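Local atomic coordinates of putative uncharacterized protein (PDB entry 4KL0), a protein that binds calcium and may hydrolyse N-glycosidic bonds of nucleosides, although its actual function is not established. Residues A[176-181]-A[222-227]; A[332-337]-A[348-353]. One frame throughout, in Å; residues are numbered along the deposited sequence.

Interaction 1: residues A[176-181]-A[222-227]; sequences TIMGGI and RILTKE
Two adjacent parallel strands in the central sheet of this Rossmann-like fold, 172-178 and 221-224, run together here to their C-terminal ends, beside the calcium site. T176, I177 and M178 pair with R222, I223 and L224 through a ladder of three backbone bonds. I177 sits at the middle of it, its N donating to R222 O at 2.8 Å and its O accepting from L224 N at 2.8 Å. G179 N then reaches L224 O at 2.9 Å, carrying the ladder one residue further; all three donors approach nearly along the C=O axis.

On one face of the sheet I177 and I223 lie side by side, both with CG1 anti to the carbonyl carbon, and their CD1 methyls touch at 3.6 Å. I181 crosses I223 obliquely, CG1 to CG1 at 4.0 Å, while I223 CG2 packs on the bare backbone of G179 and G180, 3.6 Å from G180 N. Y211 of helix 204-216 covers this isoleucine pair, so strand and helix join here in the alternating alpha/beta layering of the fold.

T176, M178, R222 and L224 occupy the other face, against helix 317-325. M178 leaves its strand with CG anti to the backbone N (chi1 -166°), then bends at chi2 and chi3, which brings CE along the neighbouring segment to 3.6 Å from K226 N. Its side chain also packs against that of D318, a calcium ligand, and so belongs to the second shell of the metal. Beyond the ladder the chains part, and a water spans them, donating to G179 O and accepting from K226 N in the first turn of helix 226-231, which T225 precedes as N-cap residue.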
loop_
_atom_site.group_PDB
_atom_site.type_symbol
_atom_site.label_atom_id
_atom_site.label_comp_id
_atom_site.label_asym_id
_atom_site.label_seq_id
_atom_site.Cartn_x
_atom_site.Cartn_y
_atom_site.Cartn_z
ATOM N N THR A 176 -9.020 -5.929 1.085
ATOM C CA THR A 176 -7.809 -6.214 1.852
ATOM C C THR A 176 -7.245 -4.872 2.264
ATOM O O THR A 176 -7.140 -3.961 1.434
ATOM C CB THR A 176 -6.722 -6.928 0.975
ATOM O OG1 THR A 176 -7.303 -8.104 0.384
ATOM C CG2 THR A 176 -5.521 -7.394 1.781
ATOM N N ILE A 177 -6.943 -4.724 3.544
ATOM C CA ILE A 177 -6.701 -3.373 4.092
ATOM C C ILE A 177 -5.431 -3.404 4.925
ATOM O O ILE A 177 -5.217 -4.346 5.708
ATOM C CB ILE A 177 -7.852 -2.953 5.091
ATOM C CG1 ILE A 177 -9.203 -2.970 4.388
ATOM C CG2 ILE A 177 -7.560 -1.552 5.725
ATOM C CD1 ILE A 177 -10.410 -2.810 5.397
ATOM N N MET A 178 -4.594 -2.375 4.812
ATOM C CA MET A 178 -3.445 -2.215 5.680
ATOM C C MET A 178 -3.966 -1.395 6.851
ATOM O O MET A 178 -4.181 -0.176 6.747
ATOM C CB MET A 178 -2.343 -1.438 4.897
ATOM C CG MET A 178 -0.937 -1.469 5.519
ATOM S SD MET A 178 -0.714 -0.517 7.107
ATOM C CE MET A 178 -0.335 -1.945 8.175
ATOM N N GLY A 179 -4.252 -2.067 7.953
ATOM C CA GLY A 179 -5.121 -1.425 8.928
ATOM C C GLY A 179 -4.911 -2.065 10.290
ATOM O O GLY A 179 -3.806 -2.421 10.623
ATOM N N GLY A 180 -5.996 -2.173 11.048
ATOM C CA GLY A 180 -5.866 -2.860 12.327
ATOM C C GLY A 180 -7.256 -2.987 12.918
ATOM O O GLY A 180 -8.162 -2.196 12.644
ATOM N N ILE A 181 -7.412 -4.037 13.723
ATOM C CA ILE A 181 -8.671 -4.457 14.265
ATOM C C ILE A 181 -8.693 -3.994 15.724
ATOM O O ILE A 181 -7.739 -4.285 16.468
ATOM C CB ILE A 181 -8.735 -6.017 14.164
ATOM C CG1 ILE A 181 -8.847 -6.457 12.667
ATOM C CG2 ILE A 181 -9.903 -6.589 14.967
ATOM C CD1 ILE A 181 -8.835 -7.978 12.493
ATOM N N ARG A 222 -9.791 -8.775 4.704
ATOM C CA ARG A 222 -8.530 -9.319 5.141
ATOM C C ARG A 222 -7.681 -8.128 5.593
ATOM O O ARG A 222 -7.509 -7.196 4.809
ATOM C CB ARG A 222 -7.806 -10.048 4.014
ATOM C CG ARG A 222 -6.487 -10.681 4.450
ATOM C CD ARG A 222 -5.918 -11.554 3.317
ATOM N NE ARG A 222 -6.780 -12.721 3.220
ATOM C CZ ARG A 222 -6.626 -13.678 2.317
ATOM N NH1 ARG A 222 -5.621 -13.602 1.441
ATOM N NH2 ARG A 222 -7.455 -14.708 2.315
ATOM N N ILE A 223 -7.259 -8.135 6.849
ATOM C CA ILE A 223 -6.652 -6.934 7.464
ATOM C C ILE A 223 -5.214 -7.278 7.798
ATOM O O ILE A 223 -4.911 -8.200 8.599
ATOM C CB ILE A 223 -7.331 -6.490 8.753
ATOM C CG1 ILE A 223 -8.858 -6.283 8.660
ATOM C CG2 ILE A 223 -6.664 -5.173 9.249
ATOM C CD1 ILE A 223 -9.274 -5.219 7.761
ATOM N N LEU A 224 -4.294 -6.568 7.172
ATOM C CA LEU A 224 -2.879 -6.825 7.410
ATOM C C LEU A 224 -2.385 -5.725 8.332
ATOM O O LEU A 224 -2.698 -4.554 8.112
ATOM C CB LEU A 224 -2.078 -6.710 6.103
ATOM C CG LEU A 224 -0.601 -7.134 6.220
ATOM C CD1 LEU A 224 -0.218 -8.054 5.103
ATOM C CD2 LEU A 224 0.404 -5.880 6.291
ATOM N N THR A 225 -1.614 -6.070 9.340
ATOM C CA THR A 225 -1.293 -5.106 10.392
ATOM C C THR A 225 0.212 -4.811 10.366
ATOM O O THR A 225 1.040 -5.490 9.704
ATOM C CB THR A 225 -1.644 -5.693 11.757
ATOM O OG1 THR A 225 -0.756 -6.779 12.027
ATOM C CG2 THR A 225 -3.040 -6.206 11.741
ATOM N N LYS A 226 0.629 -3.784 11.073
ATOM C CA LYS A 226 2.033 -3.394 11.008
ATOM C C LYS A 226 3.000 -4.519 11.474
ATOM O O LYS A 226 4.117 -4.596 10.992
ATOM C CB LYS A 226 2.251 -2.092 11.820
ATOM C CG LYS A 226 1.923 -2.268 13.300
ATOM C CD LYS A 226 1.836 -0.935 14.029
ATOM C CE LYS A 226 1.653 -1.171 15.549
ATOM N NZ LYS A 226 2.150 0.027 16.315
ATOM N N GLU A 227 2.542 -5.390 12.394
ATOM C CA GLU A 227 3.381 -6.510 12.858
ATOM C C GLU A 227 3.779 -7.504 11.762
ATOM O O GLU A 227 4.869 -8.134 11.818
ATOM C CB GLU A 227 2.690 -7.211 14.042
ATOM C CG GLU A 227 2.676 -6.309 15.289
ATOM C CD GLU A 227 1.489 -5.350 15.321
ATOM O OE1 GLU A 227 0.539 -5.502 14.485
ATOM O OE2 GLU A 227 1.499 -4.441 16.198
HETATM O O HOH W 1 -1.417 -1.833 11.940
#

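Interaction 2: residues A[332-337]-A[348-353]; sequences LLFQPT and EHVGHA
T337 and H349 form an antiparallel hydrogen-bonded pair: T337 N donates to H349 O at 2.9 Å, almost straight at 173°, and H349 N returns a bond to T337 O at 2.8 Å. Both donors lie in the plane of the carbonyl they approach. This pair joins the short edge strand 337-338 to strand 347-350, with T337 and H349 directing their side chains to the same face of the sheet. H349 has CG anti to the backbone N, and its imidazole swings away from T337; one ring face instead receives the backbone of G351, whose N stands 3.4 Å above the plane, offset toward the rim.

P336 fills the step between helix 327-333 and the edge strand. Its ring lies alongside V350, CG to CG2 at 3.9 Å, with both side chains pointing the same way, and on its other flank CB meets the carboxylate of E348, 3.8 Å from OE2. F334, the first residue to leave the helix, has CG anti to its carbonyl carbon (chi1 -50°). Its CD1 meets V350 CG1 at 3.8 Å, the two side chains crossing at about a right angle. L333 CB sits over the centre of one face of the phenyl ring, 3.8 Å above it, and the ring also packs on L320, L323 and A324 of helix 317-325.

V350 thus divides its methyls, CG1 to the phenylalanine and CG2 to the proline, as the chain drops from helix to sheet. The polar ends are engaged beyond the two segments: T337 OG1 bonds to E354, and E348 OE1 makes a salt bridge to R222. With R222 balancing its charge, the E348 carboxylate is probably kept ionised even where it lies against the apolar proline ring.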
loop_
_atom_site.group_PDB
_atom_site.type_symbol
_atom_site.label_atom_id
_atom_site.label_comp_id
_atom_site.label_asym_id
_atom_site.label_seq_id
_atom_site.Cartn_x
_atom_site.Cartn_y
_atom_site.Cartn_z
ATOM N N LEU A 332 1.498 -18.339 -1.164
ATOM C CA LEU A 332 2.920 -18.511 -1.055
ATOM C C LEU A 332 3.467 -18.057 0.310
ATOM O O LEU A 332 4.422 -18.649 0.829
ATOM C CB LEU A 332 3.584 -17.686 -2.158
ATOM C CG LEU A 332 4.731 -18.245 -2.982
ATOM C CD1 LEU A 332 4.327 -19.558 -3.604
ATOM C CD2 LEU A 332 5.136 -17.211 -4.037
ATOM N N LEU A 333 2.900 -16.983 0.878
ATOM C CA LEU A 333 3.587 -16.306 1.975
ATOM C C LEU A 333 2.838 -16.324 3.296
ATOM O O LEU A 333 3.470 -16.182 4.355
ATOM C CB LEU A 333 3.849 -14.823 1.601
ATOM C CG LEU A 333 4.620 -14.553 0.302
ATOM C CD1 LEU A 333 4.648 -13.039 0.096
ATOM C CD2 LEU A 333 6.042 -15.104 0.338
ATOM N N PHE A 334 1.515 -16.431 3.247
ATOM C CA PHE A 334 0.690 -16.138 4.415
ATOM C C PHE A 334 -0.283 -17.245 4.788
ATOM O O PHE A 334 -0.748 -18.028 3.962
ATOM C CB PHE A 334 -0.152 -14.871 4.217
ATOM C CG PHE A 334 0.613 -13.680 3.743
ATOM C CD1 PHE A 334 1.489 -13.012 4.569
ATOM C CD2 PHE A 334 0.378 -13.157 2.455
ATOM C CE1 PHE A 334 2.187 -11.910 4.094
ATOM C CE2 PHE A 334 1.027 -12.017 2.011
ATOM C CZ PHE A 334 1.942 -11.412 2.805
ATOM N N GLN A 335 -0.616 -17.274 6.074
ATOM C CA GLN A 335 -1.663 -18.140 6.570
ATOM C C GLN A 335 -2.555 -17.274 7.469
ATOM O O GLN A 335 -2.386 -17.287 8.699
ATOM C CB GLN A 335 -1.011 -19.241 7.388
ATOM C CG GLN A 335 -1.902 -20.324 7.876
ATOM C CD GLN A 335 -1.110 -21.323 8.750
ATOM O OE1 GLN A 335 -0.047 -21.825 8.334
ATOM N NE2 GLN A 335 -1.610 -21.577 9.982
ATOM N N PRO A 336 -3.473 -16.485 6.862
ATOM C CA PRO A 336 -4.332 -15.547 7.601
ATOM C C PRO A 336 -5.130 -16.268 8.681
ATOM O O PRO A 336 -5.513 -17.431 8.516
ATOM C CB PRO A 336 -5.289 -15.021 6.519
ATOM C CG PRO A 336 -4.460 -15.103 5.247
ATOM C CD PRO A 336 -3.714 -16.426 5.409
ATOM N N THR A 337 -5.374 -15.584 9.793
ATOM C CA THR A 337 -6.151 -16.173 10.895
ATOM C C THR A 337 -7.593 -15.660 10.893
ATOM O O THR A 337 -7.838 -14.449 10.857
ATOM C CB THR A 337 -5.431 -15.852 12.264
ATOM O OG1 THR A 337 -4.120 -16.450 12.278
ATOM C CG2 THR A 337 -6.282 -16.318 13.481
ATOM N N GLU A 348 -10.384 -11.816 8.140
ATOM C CA GLU A 348 -9.144 -12.478 8.436
ATOM C C GLU A 348 -8.063 -11.529 8.884
ATOM O O GLU A 348 -8.001 -10.377 8.408
ATOM C CB GLU A 348 -8.644 -13.217 7.186
ATOM C CG GLU A 348 -9.543 -14.349 6.762
ATOM C CD GLU A 348 -9.025 -14.933 5.485
ATOM O OE1 GLU A 348 -8.858 -14.150 4.524
ATOM O OE2 GLU A 348 -8.760 -16.147 5.443
ATOM N N HIS A 349 -7.181 -12.015 9.758
ATOM C CA HIS A 349 -6.118 -11.195 10.282
ATOM C C HIS A 349 -4.769 -11.670 9.795
ATOM O O HIS A 349 -4.448 -12.886 9.829
ATOM C CB HIS A 349 -6.177 -11.193 11.829
ATOM C CG HIS A 349 -4.962 -10.596 12.474
ATOM N ND1 HIS A 349 -4.105 -11.325 13.271
ATOM C CD2 HIS A 349 -4.441 -9.350 12.409
ATOM C CE1 HIS A 349 -3.104 -10.553 13.670
ATOM N NE2 HIS A 349 -3.298 -9.342 13.182
ATOM N N VAL A 350 -3.951 -10.739 9.298
ATOM C CA VAL A 350 -2.556 -11.074 9.014
ATOM C C VAL A 350 -1.585 -10.223 9.842
ATOM O O VAL A 350 -1.333 -9.046 9.503
ATOM C CB VAL A 350 -2.178 -10.924 7.499
ATOM C CG1 VAL A 350 -0.710 -11.365 7.228
ATOM C CG2 VAL A 350 -3.166 -11.715 6.610
ATOM N N GLY A 351 -1.051 -10.816 10.916
ATOM C CA GLY A 351 -0.015 -10.212 11.731
ATOM C C GLY A 351 1.294 -10.978 11.681
ATOM O O GLY A 351 1.599 -11.635 10.683
ATOM N N HIS A 352 2.107 -10.902 12.734
ATOM C CA HIS A 352 3.454 -11.477 12.622
ATOM C C HIS A 352 3.411 -13.014 12.452
ATOM O O HIS A 352 4.153 -13.585 11.641
ATOM C CB HIS A 352 4.336 -11.100 13.820
ATOM C CG HIS A 352 3.930 -11.761 15.091
ATOM N ND1 HIS A 352 4.544 -12.901 15.560
ATOM C CD2 HIS A 352 2.950 -11.465 15.982
ATOM C CE1 HIS A 352 3.969 -13.274 16.696
ATOM N NE2 HIS A 352 3.004 -12.415 16.978
ATOM N N ALA A 353 2.507 -13.667 13.176
ATOM C CA ALA A 353 2.466 -15.154 13.179
ATOM C C ALA A 353 2.002 -15.696 11.825
ATOM O O ALA A 353 2.358 -16.800 11.381
ATOM C CB ALA A 353 1.526 -15.640 14.271
#

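The two contacts come in series along the chain, interaction 1 first, their centres about 10 Å apart on the same side of the chain's centre. Strands 221-224 and 347-350 are neighbours in one mixed sheet, so the order 172-178, 221-224, 347-350, 337-338 runs through both. All run parallel up to 347-350; only the last step, to the edge strand 337-338, is antiparallel, so interaction 1 lies in the parallel part and interaction 2 holds the one reversal. I223 O and V350 N probably hydrogen-bond between the parallel neighbours, and R222 NH2 meets E348 OE1 at 2.7 Å. Helix 317-325, carrying the calcium ligand D318, packs on T176, M178, L224, L333 and F334, backing both contacts.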